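Local coordinates for protein oxalate biosynthetic component 1 (PDB 5IKY) that probably makes oxalate as a bifunctional enzyme of quorum sensing-dependent oxalogenesis, combining serine hydrolase activity, carried by an alpha/beta-hydrolase fold, with an additional lyase activity, at residues H562-T567 with L684-Y689; D566-I571 with F603-R608; K570-L575 with K680-R685. All coordinates share one frame; numbering follows the deposited sequence.

Interaction 1 of 3, residues H562-T567 with L684-Y689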
loop_
_atom_site.group_PDB
_atom_site.type_symbol
_atom_site.label_atom_id
_atom_site.label_comp_id
_atom_site.label_asym_id
_atom_site.label_seq_id
_atom_site.Cartn_x
_atom_site.Cartn_y
_atom_site.Cartn_z
ATOM N N HIS A 562 -23.278 -22.566 -7.652
ATOM C CA HIS A 562 -24.202 -22.090 -8.679
ATOM C C HIS A 562 -24.638 -20.623 -8.508
ATOM O O HIS A 562 -24.607 -19.866 -9.478
ATOM C CB HIS A 562 -25.437 -22.994 -8.740
ATOM C CG HIS A 562 -26.248 -22.821 -9.985
ATOM N ND1 HIS A 562 -25.860 -23.337 -11.203
ATOM C CD2 HIS A 562 -27.423 -22.184 -10.204
ATOM C CE1 HIS A 562 -26.762 -23.028 -12.117
ATOM N NE2 HIS A 562 -27.721 -22.329 -11.536
ATOM N N PRO A 563 -25.041 -20.210 -7.287
ATOM C CA PRO A 563 -25.448 -18.801 -7.184
ATOM C C PRO A 563 -24.288 -17.826 -7.369
ATOM O O PRO A 563 -24.494 -16.676 -7.753
ATOM C CB PRO A 563 -26.020 -18.704 -5.764
ATOM C CG PRO A 563 -25.382 -19.816 -5.019
ATOM C CD PRO A 563 -25.240 -20.927 -6.013
ATOM N N ILE A 564 -23.076 -18.290 -7.097
ATOM C CA ILE A 564 -21.888 -17.454 -7.226
ATOM C C ILE A 564 -21.459 -17.316 -8.681
ATOM O O ILE A 564 -21.022 -16.245 -9.115
ATOM C CB ILE A 564 -20.739 -18.018 -6.387
ATOM C CG1 ILE A 564 -21.058 -17.817 -4.912
ATOM C CG2 ILE A 564 -19.414 -17.366 -6.772
ATOM C CD1 ILE A 564 -20.008 -18.297 -4.020
ATOM N N VAL A 565 -21.605 -18.400 -9.433
ATOM C CA VAL A 565 -21.373 -18.362 -10.869
ATOM C C VAL A 565 -22.280 -17.317 -11.511
ATOM O O VAL A 565 -21.847 -16.550 -12.371
ATOM C CB VAL A 565 -21.613 -19.738 -11.513
ATOM C CG1 VAL A 565 -21.495 -19.656 -13.030
ATOM C CG2 VAL A 565 -20.632 -20.755 -10.950
ATOM N N ASP A 566 -23.533 -17.274 -11.065
ATOM C CA ASP A 566 -24.485 -16.304 -11.591
ATOM C C ASP A 566 -24.042 -14.884 -11.259
ATOM O O ASP A 566 -24.127 -13.986 -12.098
ATOM C CB ASP A 566 -25.888 -16.564 -11.044
ATOM C CG ASP A 566 -26.959 -15.808 -11.808
ATOM O OD1 ASP A 566 -27.322 -16.253 -12.918
ATOM O OD2 ASP A 566 -27.435 -14.769 -11.303
ATOM N N THR A 567 -23.566 -14.690 -10.032
ATOM C CA THR A 567 -23.038 -13.398 -9.609
ATOM C C THR A 567 -21.879 -12.965 -10.505
ATOM O O THR A 567 -21.809 -11.812 -10.931
ATOM C CB THR A 567 -22.560 -13.430 -8.144
ATOM O OG1 THR A 567 -23.671 -13.696 -7.279
ATOM C CG2 THR A 567 -21.931 -12.100 -7.759
ATOM N N LEU A 684 -15.960 -22.407 -15.519
ATOM C CA LEU A 684 -14.502 -22.445 -15.466
ATOM C C LEU A 684 -13.933 -21.036 -15.322
ATOM O O LEU A 684 -12.984 -20.814 -14.569
ATOM C CB LEU A 684 -13.932 -23.130 -16.710
ATOM C CG LEU A 684 -12.408 -23.141 -16.868
ATOM C CD1 LEU A 684 -11.725 -23.630 -15.600
ATOM C CD2 LEU A 684 -12.014 -24.014 -18.048
ATOM N N ARG A 685 -14.520 -20.084 -16.039
ATOM C CA ARG A 685 -14.074 -18.698 -15.962
ATOM C C ARG A 685 -14.367 -18.128 -14.580
ATOM O O ARG A 685 -13.616 -17.293 -14.071
ATOM C CB ARG A 685 -14.739 -17.847 -17.048
ATOM C CG ARG A 685 -14.480 -18.338 -18.468
ATOM C CD ARG A 685 -14.748 -17.251 -19.504
ATOM N NE ARG A 685 -16.134 -16.791 -19.480
ATOM C CZ ARG A 685 -17.114 -17.332 -20.195
ATOM N NH1 ARG A 685 -16.866 -18.361 -20.994
ATOM N NH2 ARG A 685 -18.346 -16.846 -20.107
ATOM N N CYS A 686 -15.457 -18.591 -13.974
ATOM C CA CYS A 686 -15.830 -18.151 -12.634
ATOM C C CYS A 686 -14.823 -18.641 -11.605
ATOM O O CYS A 686 -14.392 -17.882 -10.735
ATOM C CB CYS A 686 -17.229 -18.646 -12.270
ATOM S SG CYS A 686 -17.741 -18.229 -10.580
ATOM N N LEU A 687 -14.457 -19.917 -11.709
ATOM C CA LEU A 687 -13.474 -20.516 -10.813
ATOM C C LEU A 687 -12.145 -19.777 -10.888
ATOM O O LEU A 687 -11.511 -19.515 -9.865
ATOM C CB LEU A 687 -13.269 -21.995 -11.147
ATOM C CG LEU A 687 -14.435 -22.939 -10.852
ATOM C CD1 LEU A 687 -14.170 -24.311 -11.448
ATOM C CD2 LEU A 687 -14.674 -23.041 -9.359
ATOM N N GLU A 688 -11.730 -19.446 -12.109
ATOM C CA GLU A 688 -10.483 -18.721 -12.329
ATOM C C GLU A 688 -10.536 -17.347 -11.677
ATOM O O GLU A 688 -9.536 -16.856 -11.159
ATOM C CB GLU A 688 -10.190 -18.582 -13.825
ATOM C CG GLU A 688 -9.732 -19.867 -14.499
ATOM C CD GLU A 688 -9.239 -19.636 -15.916
ATOM O OE1 GLU A 688 -9.499 -18.547 -16.470
ATOM O OE2 GLU A 688 -8.587 -20.545 -16.475
ATOM N N TYR A 689 -11.714 -16.734 -11.709
ATOM C CA TYR A 689 -11.925 -15.445 -11.069
ATOM C C TYR A 689 -11.823 -15.566 -9.551
ATOM O O TYR A 689 -11.132 -14.781 -8.903
ATOM C CB TYR A 689 -13.286 -14.869 -11.471
ATOM C CG TYR A 689 -13.723 -13.672 -10.655
ATOM C CD1 TYR A 689 -13.090 -12.445 -10.795
ATOM C CD2 TYR A 689 -14.776 -13.769 -9.755
ATOM C CE1 TYR A 689 -13.488 -11.347 -10.053
ATOM C CE2 TYR A 689 -15.182 -12.677 -9.010
ATOM C CZ TYR A 689 -14.535 -11.470 -9.164
ATOM O OH TYR A 689 -14.935 -10.382 -8.426
#

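Interaction 2 of 3, residues D566-I571 with F603-R608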
loop_
_atom_site.group_PDB
_atom_site.type_symbol
_atom_site.label_atom_id
_atom_site.label_comp_id
_atom_site.label_asym_id
_atom_site.label_seq_id
_atom_site.Cartn_x
_atom_site.Cartn_y
_atom_site.Cartn_z
ATOM N N ASP A 566 -23.533 -17.274 -11.065
ATOM C CA ASP A 566 -24.485 -16.304 -11.591
ATOM C C ASP A 566 -24.042 -14.884 -11.259
ATOM O O ASP A 566 -24.127 -13.986 -12.098
ATOM C CB ASP A 566 -25.888 -16.564 -11.044
ATOM C CG ASP A 566 -26.959 -15.808 -11.808
ATOM O OD1 ASP A 566 -27.322 -16.253 -12.918
ATOM O OD2 ASP A 566 -27.435 -14.769 -11.303
ATOM N N THR A 567 -23.566 -14.690 -10.032
ATOM C CA THR A 567 -23.038 -13.398 -9.609
ATOM C C THR A 567 -21.879 -12.965 -10.505
ATOM O O THR A 567 -21.809 -11.812 -10.931
ATOM C CB THR A 567 -22.560 -13.430 -8.144
ATOM O OG1 THR A 567 -23.671 -13.696 -7.279
ATOM C CG2 THR A 567 -21.931 -12.100 -7.759
ATOM N N TYR A 568 -20.981 -13.901 -10.800
ATOM C CA TYR A 568 -19.840 -13.613 -11.661
ATOM C C TYR A 568 -20.273 -13.306 -13.090
ATOM O O TYR A 568 -19.720 -12.414 -13.732
ATOM C CB TYR A 568 -18.849 -14.779 -11.668
ATOM C CG TYR A 568 -17.804 -14.645 -12.752
ATOM C CD1 TYR A 568 -16.756 -13.743 -12.620
ATOM C CD2 TYR A 568 -17.872 -15.407 -13.912
ATOM C CE1 TYR A 568 -15.804 -13.605 -13.610
ATOM C CE2 TYR A 568 -16.922 -15.277 -14.909
ATOM C CZ TYR A 568 -15.891 -14.373 -14.750
ATOM O OH TYR A 568 -14.937 -14.233 -15.731
ATOM N N ARG A 569 -21.252 -14.058 -13.583
ATOM C CA ARG A 569 -21.745 -13.887 -14.947
ATOM C C ARG A 569 -22.211 -12.456 -15.205
ATOM O O ARG A 569 -21.999 -11.912 -16.289
ATOM C CB ARG A 569 -22.887 -14.865 -15.226
ATOM C CG ARG A 569 -23.441 -14.778 -16.638
ATOM C CD ARG A 569 -24.772 -15.503 -16.751
ATOM N NE ARG A 569 -25.745 -15.011 -15.779
ATOM C CZ ARG A 569 -26.485 -13.919 -15.946
ATOM N NH1 ARG A 569 -26.365 -13.195 -17.052
ATOM N NH2 ARG A 569 -27.345 -13.548 -15.007
ATOM N N LYS A 570 -22.840 -11.851 -14.202
ATOM C CA LYS A 570 -23.314 -10.476 -14.315
ATOM C C LYS A 570 -22.144 -9.502 -14.417
ATOM O O LYS A 570 -22.207 -8.517 -15.155
ATOM C CB LYS A 570 -24.204 -10.116 -13.123
ATOM C CG LYS A 570 -25.591 -10.740 -13.183
ATOM C CD LYS A 570 -26.161 -10.957 -11.792
ATOM C CE LYS A 570 -27.638 -11.306 -11.852
ATOM N NZ LYS A 570 -28.185 -11.622 -10.503
ATOM N N ILE A 571 -21.078 -9.782 -13.674
ATOM C CA ILE A 571 -19.861 -8.983 -13.749
ATOM C C ILE A 571 -19.234 -9.093 -15.135
ATOM O O ILE A 571 -18.819 -8.096 -15.726
ATOM C CB ILE A 571 -18.831 -9.417 -12.687
ATOM C CG1 ILE A 571 -19.409 -9.253 -11.282
ATOM C CG2 ILE A 571 -17.539 -8.622 -12.833
ATOM C CD1 ILE A 571 -18.472 -9.707 -10.183
ATOM N N PHE A 603 -12.548 -4.064 -13.663
ATOM C CA PHE A 603 -13.764 -4.800 -13.332
ATOM C C PHE A 603 -13.493 -5.887 -12.295
ATOM O O PHE A 603 -14.399 -6.621 -11.901
ATOM C CB PHE A 603 -14.382 -5.421 -14.587
ATOM C CG PHE A 603 -15.237 -4.468 -15.380
ATOM C CD1 PHE A 603 -14.671 -3.624 -16.321
ATOM C CD2 PHE A 603 -16.608 -4.425 -15.190
ATOM C CE1 PHE A 603 -15.454 -2.753 -17.055
ATOM C CE2 PHE A 603 -17.396 -3.556 -15.919
ATOM C CZ PHE A 603 -16.818 -2.719 -16.853
ATOM N N GLY A 604 -12.241 -5.986 -11.857
ATOM C CA GLY A 604 -11.862 -6.943 -10.834
ATOM C C GLY A 604 -11.398 -8.274 -11.392
ATOM O O GLY A 604 -10.882 -9.118 -10.659
ATOM N N ILE A 605 -11.582 -8.463 -12.696
ATOM C CA ILE A 605 -11.174 -9.695 -13.359
ATOM C C ILE A 605 -9.703 -9.646 -13.759
ATOM O O ILE A 605 -9.306 -8.843 -14.598
ATOM C CB ILE A 605 -12.031 -9.970 -14.610
ATOM C CG1 ILE A 605 -13.495 -10.174 -14.218
ATOM C CG2 ILE A 605 -11.508 -11.185 -15.361
ATOM C CD1 ILE A 605 -14.401 -10.498 -15.386
ATOM N N THR A 606 -8.895 -10.512 -13.158
ATOM C CA THR A 606 -7.464 -10.528 -13.438
ATOM C C THR A 606 -7.097 -11.620 -14.437
ATOM O O THR A 606 -7.081 -12.803 -14.097
ATOM C CB THR A 606 -6.641 -10.734 -12.151
ATOM O OG1 THR A 606 -6.931 -9.683 -11.222
ATOM C CG2 THR A 606 -5.152 -10.731 -12.465
ATOM N N ILE A 607 -6.807 -11.218 -15.671
ATOM C CA ILE A 607 -6.337 -12.157 -16.682
ATOM C C ILE A 607 -4.958 -12.670 -16.293
ATOM O O ILE A 607 -4.005 -11.896 -16.196
ATOM C CB ILE A 607 -6.262 -11.517 -18.081
ATOM C CG1 ILE A 607 -7.578 -10.821 -18.429
ATOM C CG2 ILE A 607 -5.911 -12.565 -19.131
ATOM C CD1 ILE A 607 -7.534 -10.078 -19.745
ATOM N N ARG A 608 -4.855 -13.974 -16.067
ATOM C CA ARG A 608 -3.606 -14.563 -15.601
ATOM C C ARG A 608 -2.766 -15.118 -16.748
ATOM O O ARG A 608 -3.298 -15.593 -17.753
ATOM C CB ARG A 608 -3.890 -15.668 -14.580
#

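Interaction 3 of 3, residues K570-L575 with K680-R685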
loop_
_atom_site.group_PDB
_atom_site.type_symbol
_atom_site.label_atom_id
_atom_site.label_comp_id
_atom_site.label_asym_id
_atom_site.label_seq_id
_atom_site.Cartn_x
_atom_site.Cartn_y
_atom_site.Cartn_z
ATOM N N LYS A 570 -22.840 -11.851 -14.202
ATOM C CA LYS A 570 -23.314 -10.476 -14.315
ATOM C C LYS A 570 -22.144 -9.502 -14.417
ATOM O O LYS A 570 -22.207 -8.517 -15.155
ATOM C CB LYS A 570 -24.204 -10.116 -13.123
ATOM C CG LYS A 570 -25.591 -10.740 -13.183
ATOM C CD LYS A 570 -26.161 -10.957 -11.792
ATOM C CE LYS A 570 -27.638 -11.306 -11.852
ATOM N NZ LYS A 570 -28.185 -11.622 -10.503
ATOM N N ILE A 571 -21.078 -9.782 -13.674
ATOM C CA ILE A 571 -19.861 -8.983 -13.749
ATOM C C ILE A 571 -19.234 -9.093 -15.135
ATOM O O ILE A 571 -18.819 -8.096 -15.726
ATOM C CB ILE A 571 -18.831 -9.417 -12.687
ATOM C CG1 ILE A 571 -19.409 -9.253 -11.282
ATOM C CG2 ILE A 571 -17.539 -8.622 -12.833
ATOM C CD1 ILE A 571 -18.472 -9.707 -10.183
ATOM N N GLU A 572 -19.177 -10.316 -15.650
ATOM C CA GLU A 572 -18.579 -10.574 -16.953
ATOM C C GLU A 572 -19.384 -9.911 -18.068
ATOM O O GLU A 572 -18.820 -9.452 -19.062
ATOM C CB GLU A 572 -18.468 -12.081 -17.196
ATOM C CG GLU A 572 -17.430 -12.469 -18.235
ATOM C CD GLU A 572 -17.282 -13.971 -18.376
ATOM O OE1 GLU A 572 -16.225 -14.503 -17.978
ATOM O OE2 GLU A 572 -18.218 -14.621 -18.888
ATOM N N ASP A 573 -20.703 -9.861 -17.893
ATOM C CA ASP A 573 -21.584 -9.181 -18.839
ATOM C C ASP A 573 -21.224 -7.703 -18.959
ATOM O O ASP A 573 -21.209 -7.142 -20.056
ATOM C CB ASP A 573 -23.049 -9.330 -18.415
ATOM C CG ASP A 573 -23.628 -10.684 -18.777
ATOM O OD1 ASP A 573 -23.270 -11.216 -19.845
ATOM O OD2 ASP A 573 -24.445 -11.214 -17.996
ATOM N N ARG A 574 -20.931 -7.082 -17.822
ATOM C CA ARG A 574 -20.576 -5.669 -17.785
ATOM C C ARG A 574 -19.219 -5.416 -18.437
ATOM O O ARG A 574 -19.005 -4.375 -19.060
ATOM C CB ARG A 574 -20.574 -5.157 -16.342
ATOM C CG ARG A 574 -21.962 -4.967 -15.748
ATOM C CD ARG A 574 -21.888 -4.502 -14.298
ATOM N NE ARG A 574 -20.803 -3.547 -14.083
ATOM C CZ ARG A 574 -20.881 -2.247 -14.353
ATOM N NH1 ARG A 574 -22.000 -1.737 -14.850
ATOM N NH2 ARG A 574 -19.841 -1.457 -14.126
ATOM N N LEU A 575 -18.302 -6.368 -18.289
ATOM C CA LEU A 575 -17.000 -6.264 -18.933
ATOM C C LEU A 575 -17.143 -6.467 -20.435
ATOM O O LEU A 575 -16.488 -5.791 -21.226
ATOM C CB LEU A 575 -16.018 -7.282 -18.351
ATOM C CG LEU A 575 -14.631 -7.310 -19.000
ATOM C CD1 LEU A 575 -13.984 -5.929 -18.965
ATOM C CD2 LEU A 575 -13.743 -8.334 -18.317
ATOM N N LYS A 680 -13.166 -21.502 -22.803
ATOM C CA LYS A 680 -13.547 -21.914 -21.461
ATOM C C LYS A 680 -15.031 -21.657 -21.228
ATOM O O LYS A 680 -15.525 -20.564 -21.506
ATOM C CB LYS A 680 -12.711 -21.171 -20.418
ATOM C CG LYS A 680 -11.216 -21.406 -20.541
ATOM C CD LYS A 680 -10.432 -20.454 -19.655
ATOM C CE LYS A 680 -8.937 -20.692 -19.783
ATOM N NZ LYS A 680 -8.150 -19.711 -18.987
ATOM N N PRO A 681 -15.750 -22.670 -20.721
ATOM C CA PRO A 681 -17.153 -22.499 -20.328
ATOM C C PRO A 681 -17.293 -21.519 -19.164
ATOM O O PRO A 681 -16.299 -21.209 -18.507
ATOM C CB PRO A 681 -17.581 -23.912 -19.918
ATOM C CG PRO A 681 -16.311 -24.605 -19.558
ATOM C CD PRO A 681 -15.275 -24.044 -20.489
ATOM N N LEU A 682 -18.510 -21.042 -18.918
ATOM C CA LEU A 682 -18.756 -20.033 -17.887
ATOM C C LEU A 682 -18.279 -20.430 -16.475
ATOM O O LEU A 682 -17.587 -19.644 -15.827
ATOM C CB LEU A 682 -20.248 -19.673 -17.853
ATOM C CG LEU A 682 -20.725 -18.707 -16.768
ATOM C CD1 LEU A 682 -20.035 -17.360 -16.900
ATOM C CD2 LEU A 682 -22.238 -18.547 -16.827
ATOM N N PRO A 683 -18.633 -21.641 -15.989
ATOM C CA PRO A 683 -18.193 -21.971 -14.625
ATOM C C PRO A 683 -16.673 -22.028 -14.464
ATOM O O PRO A 683 -16.168 -21.728 -13.382
ATOM C CB PRO A 683 -18.805 -23.355 -14.381
ATOM C CG PRO A 683 -19.945 -23.439 -15.331
ATOM C CD PRO A 683 -19.483 -22.708 -16.550
ATOM N N LEU A 684 -15.960 -22.407 -15.519
ATOM C CA LEU A 684 -14.502 -22.445 -15.466
ATOM C C LEU A 684 -13.933 -21.036 -15.322
ATOM O O LEU A 684 -12.984 -20.814 -14.569
ATOM C CB LEU A 684 -13.932 -23.130 -16.710
ATOM C CG LEU A 684 -12.408 -23.141 -16.868
ATOM C CD1 LEU A 684 -11.725 -23.630 -15.600
ATOM C CD2 LEU A 684 -12.014 -24.014 -18.048
ATOM N N ARG A 685 -14.520 -20.084 -16.039
ATOM C CA ARG A 685 -14.074 -18.698 -15.962
ATOM C C ARG A 685 -14.367 -18.128 -14.580
ATOM O O ARG A 685 -13.616 -17.293 -14.071
ATOM C CB ARG A 685 -14.739 -17.847 -17.048
ATOM C CG ARG A 685 -14.480 -18.338 -18.468
ATOM C CD ARG A 685 -14.748 -17.251 -19.504
ATOM N NE ARG A 685 -16.134 -16.791 -19.480
ATOM C CZ ARG A 685 -17.114 -17.332 -20.195
ATOM N NH1 ARG A 685 -16.866 -18.361 -20.994
ATOM N NH2 ARG A 685 -18.346 -16.846 -20.107
#

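Interaction 1 of 3, residues H562-T567 with L684-Y689
Cys686 lays its thiol against the backbone of the facing helix, with SG 3.6 Å from Val565 CA. Cys686 SG also meets the Val565 CG2 branch at 3.9 Å. Its position follows from the first torsion, which puts SG anti to the backbone N (chi1 177°) on a side chain that leaves the backbone toward the other helix. Val565 turns CG2 anti to its own carbonyl carbon, on the side where the sulfur arrives. Ile564 completes the small apolar patch: its CG2 comes to 4.2 Å from Cys686 SG, and Ile564 O lies 4.1 Å from the same SG. This is helix-on-helix packing in the cap domain, between the first turns of helix 562-579 and the middle of helix 682-690. The small Cys686 side chain is consistent with the close approach of the backbones, Val565 CA and Cys686 CA being 5.8 Å apart. No hydrogen bond joins the two segments. On the flanks, Ile564 also packs on Leu534 and Ala538 of helix 530-541, whereas Leu687 turns to helix 715-734. Within the first helix, Thr567 OG1 bonds back to Pro563 O at 3.1 Å, across the carbonyl plane from Thr567 N.

Interaction 2 of 3, residues D566-I571 with F603-R608
A Schellman motif with Gly604 at positive phi (92°) follows helix 592-602 and turns the chain into the loop that packs against helix 562-579 of the cap domain. Directly after this turn Ile605 points toward the helix and its CD1 meets Tyr568, lying 3.8 Å from Tyr568 CE1. The phenol oxygen takes part too, with Tyr568 OH 3.8 Å from Ile605 CD1. The two side chains cross at about a right angle, and the methyl comes to the ring obliquely. Tyr568 reaches that far because its CG is anti to the backbone N (chi1 168°), which carries the ring out from the helix; its hydroxyl is hydrogen-bonded to Glu572 OE1. Phe603, just before the glycine, also points toward the helix; its ring stacks with that of His303 and meets the helix backbone obliquely, Phe603 CD2 lying 4.3 Å from Ile571 O. Within the helix, Asp566 forms a salt-bridge network with Arg569 and Lys570 through long, weak bonds. Asp566 CG lies at the edge of the Arg569 guanidinium, in its plane. Ile571 makes the second contact to the loop: Ile571 CG2 packs 3.8 Å from the backbone Phe603 O and, more loosely, 4.5 Å from Ile605 CD1.

Interaction 3 of 3, residues K570-L575 with K680-R685
Glu572 OE2 is gripped by two arginines: Arg685 NH2 donates to it at 2.5 Å, and Arg644 NH1 forms a further salt bridge. The other carboxylate oxygen, Glu572 OE1, accepts a hydrogen bond from Arg685 NE at 2.7 Å. Arg685 therefore holds the acid side-on, with NE and NH2 each on a separate oxygen. Both oxygens are met on their syn sides but out of the carboxylate plane, and the N-H...O angles are 161° at NE and 153° at NH2. The match is not quite flat, since the carboxylate and guanidinium planes are 33° apart, although OE1 stays in the guanidinium plane. Glu572 comes in with CG anti to the backbone N and an extended chain, while Arg685 bends at chi3 and meets it at about a right angle. The third nitrogen, Arg685 NH1, makes a weak bond to Lys680 O at 2.6 Å, tying the guanidinium to the residue before the N-cap Pro681. Leu682 CA lies over one guanidinium face, 3.8 Å above its plane and offset toward the rim, and Leu682 CD1 touches Glu572 OE2 at 3.8 Å. Bracketed by two arginines, the buried carboxylate is probably held ionised. This bridge within the cap domain joins helix 562-579 to the start of helix 682-690; Leu640 of helix 629-641 packs on both Glu572 and Arg685, and Leu684 faces helix 715-734.

All three contacts share helix 562-579 of the cap domain and succeed one another along it. Interactions 1 and 3 join it to the same partner, helix 682-690, whereas interaction 2 joins it to the loop after helix 592-602. Each is buried, so they differ in chemistry more than in depth: a thiol against aliphatic groups in interaction 1, isoleucine against tyrosine in interaction 2, and a buried carboxylate held by arginines in interaction 3. Their centres lie within about 8 Å of one another. Tyr568 connects them, its ring packing on Cys686 CA and Tyr689 of interaction 1 and its hydroxyl reaching Glu572 of interaction 3. A Glu688-Lys680 salt bridge couples interactions 1 and 3.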